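Local coordinates for protein probable enoyl-CoA hydratase/isomerase (Mycobacterium abscessus, PDB 3SWX) that probably acts as an enoyl-CoA hydratase or isomerase of the crotonase family, working on acyl-CoA thioesters, at residues I22-P27 with A57-E62; V127-T132 with G182-I187; T134-E139 with A170-A175. All coordinates share one frame; numbering follows the deposited sequence.

In the fold
Reading from the N terminus, contact 1 closes first: strand 19-24 leads through helix 35-50 to strand 56-61, and 22-27 with 57-62 joins the two strands in the six-stranded sheet of the crotonase fold. Contact 2 closes a later, separate loop, setting 182-187 beside strand 126-130 at the far end of that sheet; the centres of contacts 1 and 2 lie about 16 Å apart. Contact 3 is nested inside the loop of contact 2, pairing 134-139 with 170-175 in the small three-stranded sheet. Contacts 2 and 3 touch: Val184 packs on Phe135 of the small sheet, and Ile187 of the large sheet on Ala175 at the start of helix 175-180.

Contact 1: I22-P27 with A57-E62; sequences IGLNRP and AVLYGE
A beta-alpha-beta crossover of the crotonase fold brings Ile22 and Leu24 alongside Val58 to Glu62: strand 19-24, helix 35-50 and strand 56-61 form the unit, and the segments 22-24 and 57-61 run parallel, their axes 24° apart. Four backbone bonds zip them together. Ile22 N gives an almost straight bond to Val58 O (2.8 Å, 179° at the hydrogen), Tyr60 N reaches Ile22 O, Leu24 N binds Tyr60 O, and Glu62 N closes the series on Leu24 O at 2.8 Å.

On the face turned to helix 35-50, one methyl serves two neighbours. Leu59 CD1 lies 3.8 Å from Ile22 CG2 and 3.9 Å from Leu24 CD2, while Leu45 and Met37 of the helix pack on Ile22 and Leu24.

The other face is built round Tyr60. Its CG stands between the backbone N and the carbonyl carbon (chi1 72°), which folds the ring back over the neighbouring strand at Gly23. Gly23 CA makes a CH-pi contact over the ring face, 3.7 Å from the centroid and displaced toward the rim. Arg14 is a second partner of Tyr60 OH, and Arg12 forms a salt bridge with Glu62 OE2. Tyr60 OH donates to the anti lone pair of Glu62 OE2 at 2.7 Å, and that oxygen lies at the ring edge, in its plane.

Contact 2: V127-T132 with G182-I187; sequences VIADET and GIVQEI
The edge of the six-stranded sheet of the crotonase fold is made here, where strand 126-130 takes strand 186-188 as its parallel neighbour, Val127 meeting Gln185 and Ala129 pairing with Ile187. The backbone N and O of Val127 are both satisfied by Gln185. Gln185 N donates to Val127 O at 2.8 Å, and the side chain of the same glutamine supplies the acceptor for the other end: Val127 N reaches Gln185 OE1, also at 2.8 Å, with the donor in the amide carbonyl plane but the bond bent to 147° at the hydrogen. The glutamine chain is bent at chi2 (56°), which carries its amide back beside Val127 in place of a backbone carbonyl. The opposite end of that amide, NE2, bonds weakly to Gly182 O and hydrogen-bonds to Asn162 of the second subunit, so the group is fixed from both ends at a subunit interface.

Strand pairing is carried by Ala129 and Ile187: Ala129 N binds Glu186 O (2.9 Å, 169°), while Ala129 O receives a CA-H...O contact from Ile187 CA at 3.2 Å. Val184, whose carbonyl is taken by His179 ND1, turns its methyls to strand 126-130: CG1 meets Ala129 CB, and CG2 meets Val127 CG1, the two valines crossing at about a right angle.

At the end of strand 126-130 two acids bind backbone amides: Glu131 OE2 accepts from Val190 N, and Asp130 OD2 from Gly191 N. Asp130 OD1 makes an Asx turn with Thr132 N, which approaches from above the carboxylate plane, and takes a second bond from Thr132 OG1 at 2.7 Å through its syn lone pair.

Contact 3: T134-E139 with A170-A175; sequences TFAQLE and ADTFDA
Phe135 and Phe173 join across the strands as an antiparallel hydrogen-bonded pair, with Phe135 N to Phe173 O at 2.7 Å and Phe173 N to Phe135 O at 2.8 Å. Their side chains leave the same face in different rotamers. Phe135 CG is anti to the carbonyl carbon (chi1 -54°), whereas Phe173 CG sits between the backbone N and the carbonyl carbon (chi1 57°), swinging its ring across the strand and over Phe135 CB. That methylene lies 3.5 Å from the ring centroid, a CH-pi contact over the face. The rings are nearly parallel, 19° apart, but slid so far that they barely overlap; Trp166 also stacks with Phe173.

The pairing joins central strand 134-136 to edge strand 173-174 of the small sheet that 112-114 completes; on the face away from the two phenylalanines Thr134 CB meets Thr172 CG2 at 3.9 Å. Past the strand, Gln137 centres an inverse gamma turn. A water bridges its N to Asp171 O, and Gln137 NE2 donates to Glu139 OE1 at 3.0 Å, the oxygen lying in the glutamine's amide plane. Leu138 extends CD2 to Ala170 O, at 3.7 Å, while Asp174, the N-cap of helix 175-180, bonds through OD1 to Glu177 N.

Contact 1: I22-P27 with A57-E62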
ATOM      1  N   ILE B  22     -24.401   7.960 -13.340  1.00 20.61           N
ATOM      2  CA  ILE B  22     -25.411   7.780 -12.313  1.00 20.45           C
ATOM      3  C   ILE B  22     -25.245   8.864 -11.294  1.00 20.35           C
ATOM      4  O   ILE B  22     -24.145   9.033 -10.732  1.00 19.10           O
ATOM      5  CB  ILE B  22     -25.239   6.442 -11.566  1.00 20.95           C
ATOM      6  CG1 ILE B  22     -25.284   5.258 -12.545  1.00 21.83           C
ATOM      7  CG2 ILE B  22     -26.293   6.306 -10.435  1.00 18.67           C
ATOM      8  CD1 ILE B  22     -24.702   3.944 -11.939  1.00 22.89           C
ATOM      9  N   GLY B  23     -26.330   9.599 -11.049  1.00 20.04           N
ATOM     10  CA  GLY B  23     -26.324  10.676 -10.070  1.00 20.26           C
ATOM     11  C   GLY B  23     -27.201  10.334  -8.875  1.00 20.51           C
ATOM     12  O   GLY B  23     -28.386  10.033  -9.041  1.00 20.00           O
ATOM     13  N   LEU B  24     -26.615  10.325  -7.679  1.00 20.14           N
ATOM     14  CA  LEU B  24     -27.421  10.239  -6.473  1.00 20.72           C
ATOM     15  C   LEU B  24     -28.334  11.451  -6.500  1.00 22.03           C
ATOM     16  O   LEU B  24     -27.882  12.586  -6.697  1.00 22.36           O
ATOM     17  CB  LEU B  24     -26.566  10.222  -5.202  1.00 20.29           C
ATOM     18  CG  LEU B  24     -25.451   9.160  -5.083  1.00 18.85           C
ATOM     19  CD1 LEU B  24     -24.723   9.332  -3.746  1.00 18.28           C
ATOM     20  CD2 LEU B  24     -25.993   7.716  -5.261  1.00 16.13           C
ATOM     21  N   ASN B  25     -29.624  11.233  -6.323  1.00 23.30           N
ATOM     22  CA  ASN B  25     -30.567  12.324  -6.555  1.00 24.90           C
ATOM     23  C   ASN B  25     -31.607  12.489  -5.444  1.00 26.41           C
ATOM     24  O   ASN B  25     -32.802  12.452  -5.708  1.00 28.06           O
ATOM     25  CB  ASN B  25     -31.227  12.159  -7.948  1.00 25.05           C
ATOM     26  CG  ASN B  25     -31.981  13.410  -8.382  1.00 26.04           C
ATOM     27  OD1 ASN B  25     -31.662  14.509  -7.937  1.00 28.06           O
ATOM     28  ND2 ASN B  25     -32.986  13.245  -9.225  1.00 24.78           N
ATOM     29  N   ARG B  26     -31.148  12.693  -4.206  1.00 27.29           N
ATOM     30  CA  ARG B  26     -32.031  13.116  -3.097  1.00 28.50           C
ATOM     31  C   ARG B  26     -31.458  14.391  -2.488  1.00 29.27           C
ATOM     32  O   ARG B  26     -31.164  14.457  -1.284  1.00 29.15           O
ATOM     33  CB  ARG B  26     -32.168  12.023  -2.032  1.00 28.80           C
ATOM     34  CG  ARG B  26     -32.637  10.673  -2.587  1.00 29.35           C
ATOM     35  CD  ARG B  26     -32.815   9.637  -1.488  1.00 30.32           C
ATOM     36  NE  ARG B  26     -33.880  10.027  -0.564  1.00 31.67           N
ATOM     37  CZ  ARG B  26     -33.784  10.091   0.768  1.00 32.22           C
ATOM     38  NH1 ARG B  26     -32.657   9.779   1.409  1.00 31.40           N
ATOM     39  NH2 ARG B  26     -34.845  10.473   1.475  1.00 31.25           N
ATOM     40  N   PRO B  27     -31.294  15.423  -3.329  1.00 29.99           N
ATOM     41  CA  PRO B  27     -30.527  16.600  -2.932  1.00 30.56           C
ATOM     42  C   PRO B  27     -31.100  17.335  -1.709  1.00 30.77           C
ATOM     43  O   PRO B  27     -30.331  17.796  -0.890  1.00 31.18           O
ATOM     44  CB  PRO B  27     -30.562  17.479  -4.193  1.00 30.87           C
ATOM     45  CG  PRO B  27     -31.777  17.010  -4.948  1.00 31.70           C
ATOM     46  CD  PRO B  27     -31.792  15.539  -4.709  1.00 30.49           C
ATOM     47  N   ALA B  57     -18.514   3.351 -15.824  1.00 15.99           N
ATOM     48  CA  ALA B  57     -19.594   4.024 -15.128  1.00 16.58           C
ATOM     49  C   ALA B  57     -19.027   5.110 -14.195  1.00 16.57           C
ATOM     50  O   ALA B  57     -18.000   4.907 -13.541  1.00 16.73           O
ATOM     51  CB  ALA B  57     -20.471   3.027 -14.339  1.00 15.87           C
ATOM     52  N   VAL B  58     -19.752   6.227 -14.122  1.00 17.10           N
ATOM     53  CA  VAL B  58     -19.400   7.389 -13.309  1.00 16.59           C
ATOM     54  C   VAL B  58     -20.511   7.597 -12.295  1.00 17.35           C
ATOM     55  O   VAL B  58     -21.673   7.635 -12.667  1.00 18.46           O
ATOM     56  CB  VAL B  58     -19.252   8.635 -14.184  1.00 16.02           C
ATOM     57  CG1 VAL B  58     -19.127   9.886 -13.342  1.00 15.78           C
ATOM     58  CG2 VAL B  58     -18.032   8.497 -15.070  1.00 17.44           C
ATOM     59  N   LEU B  59     -20.147   7.702 -11.014  1.00 16.86           N
ATOM     60  CA  LEU B  59     -21.090   7.914  -9.931  1.00 16.58           C
ATOM     61  C   LEU B  59     -20.724   9.217  -9.217  1.00 17.08           C
ATOM     62  O   LEU B  59     -19.561   9.430  -8.854  1.00 15.72           O
ATOM     63  CB  LEU B  59     -21.048   6.742  -8.943  1.00 16.33           C
ATOM     64  CG  LEU B  59     -21.910   6.854  -7.674  1.00 15.55           C
ATOM     65  CD1 LEU B  59     -23.394   6.982  -8.009  1.00 16.60           C
ATOM     66  CD2 LEU B  59     -21.661   5.619  -6.800  1.00 15.31           C
ATOM     67  N   TYR B  60     -21.718  10.095  -9.076  1.00 17.42           N
ATOM     68  CA  TYR B  60     -21.557  11.410  -8.445  1.00 18.30           C
ATOM     69  C   TYR B  60     -22.850  11.666  -7.674  1.00 18.81           C
ATOM     70  O   TYR B  60     -23.759  10.822  -7.678  1.00 18.34           O
ATOM     71  CB  TYR B  60     -21.310  12.505  -9.498  1.00 18.47           C
ATOM     72  CG  TYR B  60     -22.545  12.822 -10.291  1.00 20.45           C
ATOM     73  CD1 TYR B  60     -22.994  11.954 -11.288  1.00 21.49           C
ATOM     74  CD2 TYR B  60     -23.295  13.976 -10.023  1.00 22.59           C
ATOM     75  CE1 TYR B  60     -24.139  12.219 -11.983  1.00 22.91           C
ATOM     76  CE2 TYR B  60     -24.431  14.251 -10.721  1.00 22.66           C
ATOM     77  CZ  TYR B  60     -24.852  13.371 -11.705  1.00 23.84           C
ATOM     78  OH  TYR B  60     -26.001  13.632 -12.408  1.00 25.79           O
ATOM     79  N   GLY B  61     -22.925  12.804  -6.998  1.00 19.10           N
ATOM     80  CA  GLY B  61     -24.140  13.208  -6.294  1.00 19.87           C
ATOM     81  C   GLY B  61     -24.681  14.541  -6.796  1.00 20.63           C
ATOM     82  O   GLY B  61     -23.906  15.444  -7.024  1.00 19.50           O
ATOM     83  N   GLU B  62     -26.005  14.657  -6.964  1.00 22.04           N
ATOM     84  CA  GLU B  62     -26.649  15.950  -7.295  1.00 23.74           C
ATOM     85  C   GLU B  62     -26.710  16.846  -6.059  1.00 24.65           C
ATOM     86  O   GLU B  62     -26.696  16.355  -4.933  1.00 24.96           O
ATOM     87  CB  GLU B  62     -28.070  15.737  -7.842  1.00 24.98           C
ATOM     88  CG  GLU B  62     -28.144  15.118  -9.271  1.00 25.55           C
ATOM     89  CD  GLU B  62     -27.877  16.146 -10.372  1.00 27.21           C
ATOM     90  OE1 GLU B  62     -28.287  17.312 -10.195  1.00 29.98           O
ATOM     91  OE2 GLU B  62     -27.259  15.799 -11.409  1.00 25.27           O
TER

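Contact 2: V127-T132 with G182-I187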
ATOM      1  N   VAL B 127     -11.121   7.854  -8.358  1.00 13.38           N
ATOM      2  CA  VAL B 127     -11.868   8.840  -7.584  1.00 13.07           C
ATOM      3  C   VAL B 127     -11.360  10.219  -7.963  1.00 14.07           C
ATOM      4  O   VAL B 127     -10.146  10.484  -7.919  1.00 13.87           O
ATOM      5  CB  VAL B 127     -11.745   8.619  -6.048  1.00 13.65           C
ATOM      6  CG1 VAL B 127     -12.484   9.723  -5.252  1.00 12.60           C
ATOM      7  CG2 VAL B 127     -12.269   7.235  -5.642  1.00 11.83           C
ATOM      8  N   ILE B 128     -12.296  11.084  -8.341  1.00 14.02           N
ATOM      9  CA  ILE B 128     -11.993  12.460  -8.676  1.00 14.60           C
ATOM     10  C   ILE B 128     -12.734  13.350  -7.696  1.00 15.12           C
ATOM     11  O   ILE B 128     -13.949  13.176  -7.500  1.00 14.16           O
ATOM     12  CB  ILE B 128     -12.475  12.818 -10.089  1.00 14.57           C
ATOM     13  CG1 ILE B 128     -11.931  11.824 -11.119  1.00 14.20           C
ATOM     14  CG2 ILE B 128     -12.104  14.281 -10.415  1.00 15.22           C
ATOM     15  CD1 ILE B 128     -10.399  11.813 -11.252  1.00 16.23           C
ATOM     16  N   ALA B 129     -12.007  14.314  -7.121  1.00 15.07           N
ATOM     17  CA  ALA B 129     -12.587  15.306  -6.220  1.00 15.97           C
ATOM     18  C   ALA B 129     -12.505  16.729  -6.788  1.00 16.57           C
ATOM     19  O   ALA B 129     -11.513  17.087  -7.439  1.00 17.41           O
ATOM     20  CB  ALA B 129     -11.875  15.235  -4.859  1.00 15.44           C
ATOM     21  N   ASP B 130     -13.537  17.553  -6.566  1.00 17.32           N
ATOM     22  CA  ASP B 130     -13.358  18.978  -6.773  1.00 18.54           C
ATOM     23  C   ASP B 130     -12.707  19.555  -5.510  1.00 19.51           C
ATOM     24  O   ASP B 130     -12.664  18.895  -4.467  1.00 17.97           O
ATOM     25  CB  ASP B 130     -14.646  19.714  -7.266  1.00 19.45           C
ATOM     26  CG  ASP B 130     -15.545  20.231  -6.145  1.00 19.70           C
ATOM     27  OD1 ASP B 130     -15.376  19.855  -4.963  1.00 20.10           O
ATOM     28  OD2 ASP B 130     -16.448  21.032  -6.472  1.00 19.69           O
ATOM     29  N   GLU B 131     -12.194  20.781  -5.613  1.00 20.70           N
ATOM     30  CA  GLU B 131     -11.429  21.395  -4.515  1.00 21.59           C
ATOM     31  C   GLU B 131     -12.196  21.577  -3.192  1.00 21.11           C
ATOM     32  O   GLU B 131     -11.577  21.772  -2.137  1.00 22.19           O
ATOM     33  CB  GLU B 131     -10.784  22.713  -4.978  1.00 22.52           C
ATOM     34  CG  GLU B 131     -11.744  23.715  -5.600  1.00 27.12           C
ATOM     35  CD  GLU B 131     -11.035  24.906  -6.258  1.00 31.40           C
ATOM     36  OE1 GLU B 131      -9.925  25.271  -5.790  1.00 33.54           O
ATOM     37  OE2 GLU B 131     -11.604  25.469  -7.233  1.00 33.54           O
ATOM     38  N   THR B 132     -13.523  21.492  -3.222  1.00 20.22           N
ATOM     39  CA  THR B 132     -14.317  21.658  -2.001  1.00 20.11           C
ATOM     40  C   THR B 132     -14.471  20.370  -1.201  1.00 19.03           C
ATOM     41  O   THR B 132     -14.972  20.413  -0.100  1.00 19.45           O
ATOM     42  CB  THR B 132     -15.764  22.151  -2.295  1.00 20.32           C
ATOM     43  OG1 THR B 132     -16.521  21.093  -2.908  1.00 20.09           O
ATOM     44  CG2 THR B 132     -15.757  23.359  -3.208  1.00 21.35           C
ATOM     45  N   GLY B 182      -3.825   8.844  -1.152  1.00 16.29           N
ATOM     46  CA  GLY B 182      -4.138   7.900  -2.227  1.00 15.32           C
ATOM     47  C   GLY B 182      -5.597   7.563  -2.485  1.00 15.52           C
ATOM     48  O   GLY B 182      -5.887   6.808  -3.429  1.00 14.75           O
ATOM     49  N   ILE B 183      -6.513   8.081  -1.667  1.00 14.94           N
ATOM     50  CA  ILE B 183      -7.954   7.846  -1.881  1.00 17.08           C
ATOM     51  C   ILE B 183      -8.475   8.600  -3.112  1.00 16.01           C
ATOM     52  O   ILE B 183      -9.336   8.115  -3.830  1.00 17.28           O
ATOM     53  CB  ILE B 183      -8.837   8.387  -0.716  1.00 17.49           C
ATOM     54  CG1 ILE B 183      -8.600   7.678   0.588  1.00 20.38           C
ATOM     55  CG2 ILE B 183     -10.331   8.209  -1.038  1.00 21.12           C
ATOM     56  CD1 ILE B 183      -9.529   8.320   1.714  1.00 19.57           C
ATOM     57  N   VAL B 184      -7.980   9.814  -3.313  1.00 15.46           N
ATOM     58  CA  VAL B 184      -8.411  10.661  -4.418  1.00 14.38           C
ATOM     59  C   VAL B 184      -7.292  10.743  -5.449  1.00 14.24           C
ATOM     60  O   VAL B 184      -6.163  11.075  -5.095  1.00 13.80           O
ATOM     61  CB  VAL B 184      -8.719  12.082  -3.903  1.00 14.53           C
ATOM     62  CG1 VAL B 184      -8.799  13.095  -5.082  1.00 12.76           C
ATOM     63  CG2 VAL B 184     -10.004  12.074  -3.100  1.00 13.70           C
ATOM     64  N   GLN B 185      -7.598  10.466  -6.712  1.00 14.35           N
ATOM     65  CA  GLN B 185      -6.566  10.420  -7.758  1.00 14.52           C
ATOM     66  C   GLN B 185      -6.269  11.791  -8.325  1.00 15.31           C
ATOM     67  O   GLN B 185      -5.175  12.050  -8.796  1.00 15.39           O
ATOM     68  CB  GLN B 185      -6.955   9.486  -8.907  1.00 14.26           C
ATOM     69  CG  GLN B 185      -6.668   8.023  -8.628  1.00 14.11           C
ATOM     70  CD  GLN B 185      -7.324   7.536  -7.357  1.00 13.65           C
ATOM     71  OE1 GLN B 185      -8.538   7.289  -7.321  1.00 12.91           O
ATOM     72  NE2 GLN B 185      -6.525   7.390  -6.298  1.00 10.88           N
ATOM     73  N   GLU B 186      -7.245  12.680  -8.285  1.00 15.82           N
ATOM     74  CA  GLU B 186      -7.053  13.993  -8.863  1.00 16.49           C
ATOM     75  C   GLU B 186      -8.050  14.963  -8.252  1.00 16.48           C
ATOM     76  O   GLU B 186      -9.212  14.608  -7.999  1.00 15.39           O
ATOM     77  CB  GLU B 186      -7.201  13.923 -10.389  1.00 17.04           C
ATOM     78  CG  GLU B 186      -6.883  15.237 -11.080  1.00 20.56           C
ATOM     79  CD  GLU B 186      -7.060  15.198 -12.597  1.00 24.70           C
ATOM     80  OE1 GLU B 186      -7.284  14.091 -13.183  1.00 24.78           O
ATOM     81  OE2 GLU B 186      -6.975  16.307 -13.191  1.00 26.44           O
ATOM     82  N   ILE B 187      -7.553  16.170  -7.979  1.00 16.68           N
ATOM     83  CA  ILE B 187      -8.354  17.265  -7.510  1.00 17.20           C
ATOM     84  C   ILE B 187      -8.479  18.305  -8.630  1.00 18.04           C
ATOM     85  O   ILE B 187      -7.476  18.742  -9.199  1.00 17.79           O
ATOM     86  CB  ILE B 187      -7.723  17.960  -6.300  1.00 17.49           C
ATOM     87  CG1 ILE B 187      -7.422  16.971  -5.164  1.00 16.50           C
ATOM     88  CG2 ILE B 187      -8.645  19.098  -5.793  1.00 16.60           C
ATOM     89  CD1 ILE B 187      -6.505  17.578  -4.115  1.00 19.58           C
TER

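Contact 3: T134-E139 with A170-A175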
ATOM      1  N   THR B 134     -14.594  17.573   1.322  1.00 17.57           N
ATOM      2  CA  THR B 134     -14.074  17.142   2.632  1.00 17.86           C
ATOM      3  C   THR B 134     -14.606  15.755   3.001  1.00 17.53           C
ATOM      4  O   THR B 134     -15.622  15.303   2.464  1.00 18.19           O
ATOM      5  CB  THR B 134     -14.403  18.112   3.770  1.00 18.13           C
ATOM      6  OG1 THR B 134     -15.812  18.155   3.950  1.00 20.20           O
ATOM      7  CG2 THR B 134     -13.858  19.501   3.502  1.00 18.46           C
ATOM      8  N   PHE B 135     -13.919  15.097   3.934  1.00 17.03           N
ATOM      9  CA  PHE B 135     -14.190  13.700   4.291  1.00 16.42           C
ATOM     10  C   PHE B 135     -14.209  13.490   5.813  1.00 16.22           C
ATOM     11  O   PHE B 135     -13.369  14.031   6.532  1.00 16.39           O
ATOM     12  CB  PHE B 135     -13.120  12.776   3.688  1.00 15.58           C
ATOM     13  CG  PHE B 135     -12.941  12.933   2.202  1.00 16.01           C
ATOM     14  CD1 PHE B 135     -12.133  13.938   1.692  1.00 15.33           C
ATOM     15  CD2 PHE B 135     -13.562  12.074   1.316  1.00 16.15           C
ATOM     16  CE1 PHE B 135     -11.981  14.100   0.333  1.00 16.08           C
ATOM     17  CE2 PHE B 135     -13.400  12.223  -0.054  1.00 16.55           C
ATOM     18  CZ  PHE B 135     -12.609  13.236  -0.546  1.00 15.79           C
ATOM     19  N   ALA B 136     -15.139  12.676   6.296  1.00 16.30           N
ATOM     20  CA  ALA B 136     -15.152  12.305   7.713  1.00 16.46           C
ATOM     21  C   ALA B 136     -15.770  10.929   7.968  1.00 17.00           C
ATOM     22  O   ALA B 136     -16.944  10.670   7.628  1.00 17.15           O
ATOM     23  CB  ALA B 136     -15.852  13.380   8.544  1.00 16.91           C
ATOM     24  N   GLN B 137     -14.968  10.067   8.604  1.00 16.99           N
ATOM     25  CA  GLN B 137     -15.360   8.729   8.963  1.00 16.71           C
ATOM     26  C   GLN B 137     -15.968   8.799  10.378  1.00 17.29           C
ATOM     27  O   GLN B 137     -15.319   8.463  11.390  1.00 16.10           O
ATOM     28  CB  GLN B 137     -14.139   7.804   8.883  1.00 17.22           C
ATOM     29  CG  GLN B 137     -14.458   6.328   8.723  1.00 19.28           C
ATOM     30  CD  GLN B 137     -14.789   5.932   7.296  1.00 20.25           C
ATOM     31  OE1 GLN B 137     -13.896   5.826   6.448  1.00 24.38           O
ATOM     32  NE2 GLN B 137     -16.068   5.686   7.030  1.00 21.13           N
ATOM     33  N   LEU B 138     -17.234   9.220  10.426  1.00 16.42           N
ATOM     34  CA  LEU B 138     -17.897   9.583  11.670  1.00 17.56           C
ATOM     35  C   LEU B 138     -18.418   8.424  12.539  1.00 18.04           C
ATOM     36  O   LEU B 138     -18.911   8.655  13.652  1.00 18.23           O
ATOM     37  CB  LEU B 138     -19.062  10.552  11.368  1.00 17.48           C
ATOM     38  CG  LEU B 138     -18.702  11.938  10.814  1.00 18.09           C
ATOM     39  CD1 LEU B 138     -19.972  12.687  10.388  1.00 19.97           C
ATOM     40  CD2 LEU B 138     -17.909  12.790  11.825  1.00 18.95           C
ATOM     41  N   GLU B 139     -18.330   7.192  12.045  1.00 17.91           N
ATOM     42  CA  GLU B 139     -19.013   6.061  12.686  1.00 17.91           C
ATOM     43  C   GLU B 139     -18.646   5.894  14.157  1.00 17.58           C
ATOM     44  O   GLU B 139     -19.542   5.798  15.005  1.00 18.02           O
ATOM     45  CB  GLU B 139     -18.773   4.750  11.909  1.00 18.41           C
ATOM     46  CG  GLU B 139     -19.428   4.695  10.492  1.00 19.68           C
ATOM     47  CD  GLU B 139     -18.506   5.198   9.355  1.00 20.80           C
ATOM     48  OE1 GLU B 139     -17.563   5.990   9.613  1.00 18.42           O
ATOM     49  OE2 GLU B 139     -18.742   4.800   8.182  1.00 24.18           O
ATOM     50  N   ALA B 170     -12.513  10.074  13.914  1.00 15.06           N
ATOM     51  CA  ALA B 170     -13.644  10.721  13.241  1.00 15.69           C
ATOM     52  C   ALA B 170     -13.354  12.171  12.786  1.00 16.54           C
ATOM     53  O   ALA B 170     -14.292  12.890  12.461  1.00 17.16           O
ATOM     54  CB  ALA B 170     -14.919  10.661  14.110  1.00 15.43           C
ATOM     55  N   ASP B 171     -12.075  12.588  12.728  1.00 16.90           N
ATOM     56  CA  ASP B 171     -11.749  13.976  12.357  1.00 17.41           C
ATOM     57  C   ASP B 171     -11.994  14.174  10.885  1.00 17.28           C
ATOM     58  O   ASP B 171     -11.811  13.249  10.080  1.00 16.26           O
ATOM     59  CB  ASP B 171     -10.283  14.335  12.642  1.00 17.84           C
ATOM     60  CG  ASP B 171      -9.991  14.575  14.134  1.00 19.30           C
ATOM     61  OD1 ASP B 171     -10.895  14.990  14.890  1.00 20.96           O
ATOM     62  OD2 ASP B 171      -8.835  14.348  14.545  1.00 17.02           O
ATOM     63  N   THR B 172     -12.364  15.390  10.521  1.00 18.06           N
ATOM     64  CA  THR B 172     -12.542  15.755   9.122  1.00 18.48           C
ATOM     65  C   THR B 172     -11.204  15.981   8.431  1.00 18.56           C
ATOM     66  O   THR B 172     -10.316  16.601   9.005  1.00 19.23           O
ATOM     67  CB  THR B 172     -13.395  17.019   9.022  1.00 19.83           C
ATOM     68  OG1 THR B 172     -14.637  16.767   9.675  1.00 20.08           O
ATOM     69  CG2 THR B 172     -13.660  17.437   7.539  1.00 20.06           C
ATOM     70  N   PHE B 173     -11.053  15.465   7.204  1.00 18.15           N
ATOM     71  CA  PHE B 173      -9.885  15.787   6.365  1.00 17.81           C
ATOM     72  C   PHE B 173     -10.307  16.269   4.983  1.00 17.76           C
ATOM     73  O   PHE B 173     -11.367  15.932   4.504  1.00 18.10           O
ATOM     74  CB  PHE B 173      -8.895  14.616   6.268  1.00 17.28           C
ATOM     75  CG  PHE B 173      -9.484  13.322   5.732  1.00 16.23           C
ATOM     76  CD1 PHE B 173     -10.297  12.524   6.537  1.00 13.96           C
ATOM     77  CD2 PHE B 173      -9.182  12.883   4.441  1.00 17.51           C
ATOM     78  CE1 PHE B 173     -10.830  11.328   6.070  1.00 14.27           C
ATOM     79  CE2 PHE B 173      -9.730  11.669   3.949  1.00 16.14           C
ATOM     80  CZ  PHE B 173     -10.548  10.898   4.776  1.00 15.67           C
ATOM     81  N   ASP B 174      -9.457  17.058   4.344  1.00 18.86           N
ATOM     82  CA  ASP B 174      -9.826  17.744   3.106  1.00 19.21           C
ATOM     83  C   ASP B 174      -9.307  17.041   1.861  1.00 19.06           C
ATOM     84  O   ASP B 174      -8.610  16.011   1.948  1.00 18.09           O
ATOM     85  CB  ASP B 174      -9.384  19.209   3.162  1.00 20.43           C
ATOM     86  CG  ASP B 174      -7.888  19.390   3.154  1.00 20.99           C
ATOM     87  OD1 ASP B 174      -7.134  18.452   2.834  1.00 20.79           O
ATOM     88  OD2 ASP B 174      -7.463  20.506   3.458  1.00 22.13           O
ATOM     89  N   ALA B 175      -9.664  17.588   0.701  1.00 19.37           N
ATOM     90  CA  ALA B 175      -9.273  16.994  -0.588  1.00 18.69           C
ATOM     91  C   ALA B 175      -7.760  16.825  -0.706  1.00 18.22           C
ATOM     92  O   ALA B 175      -7.308  15.791  -1.203  1.00 17.68           O
ATOM     93  CB  ALA B 175      -9.819  17.822  -1.770  1.00 18.42           C
TER
HETATM   94  O   HOH W   1     -12.345  10.607   9.720  1.00 10.10           O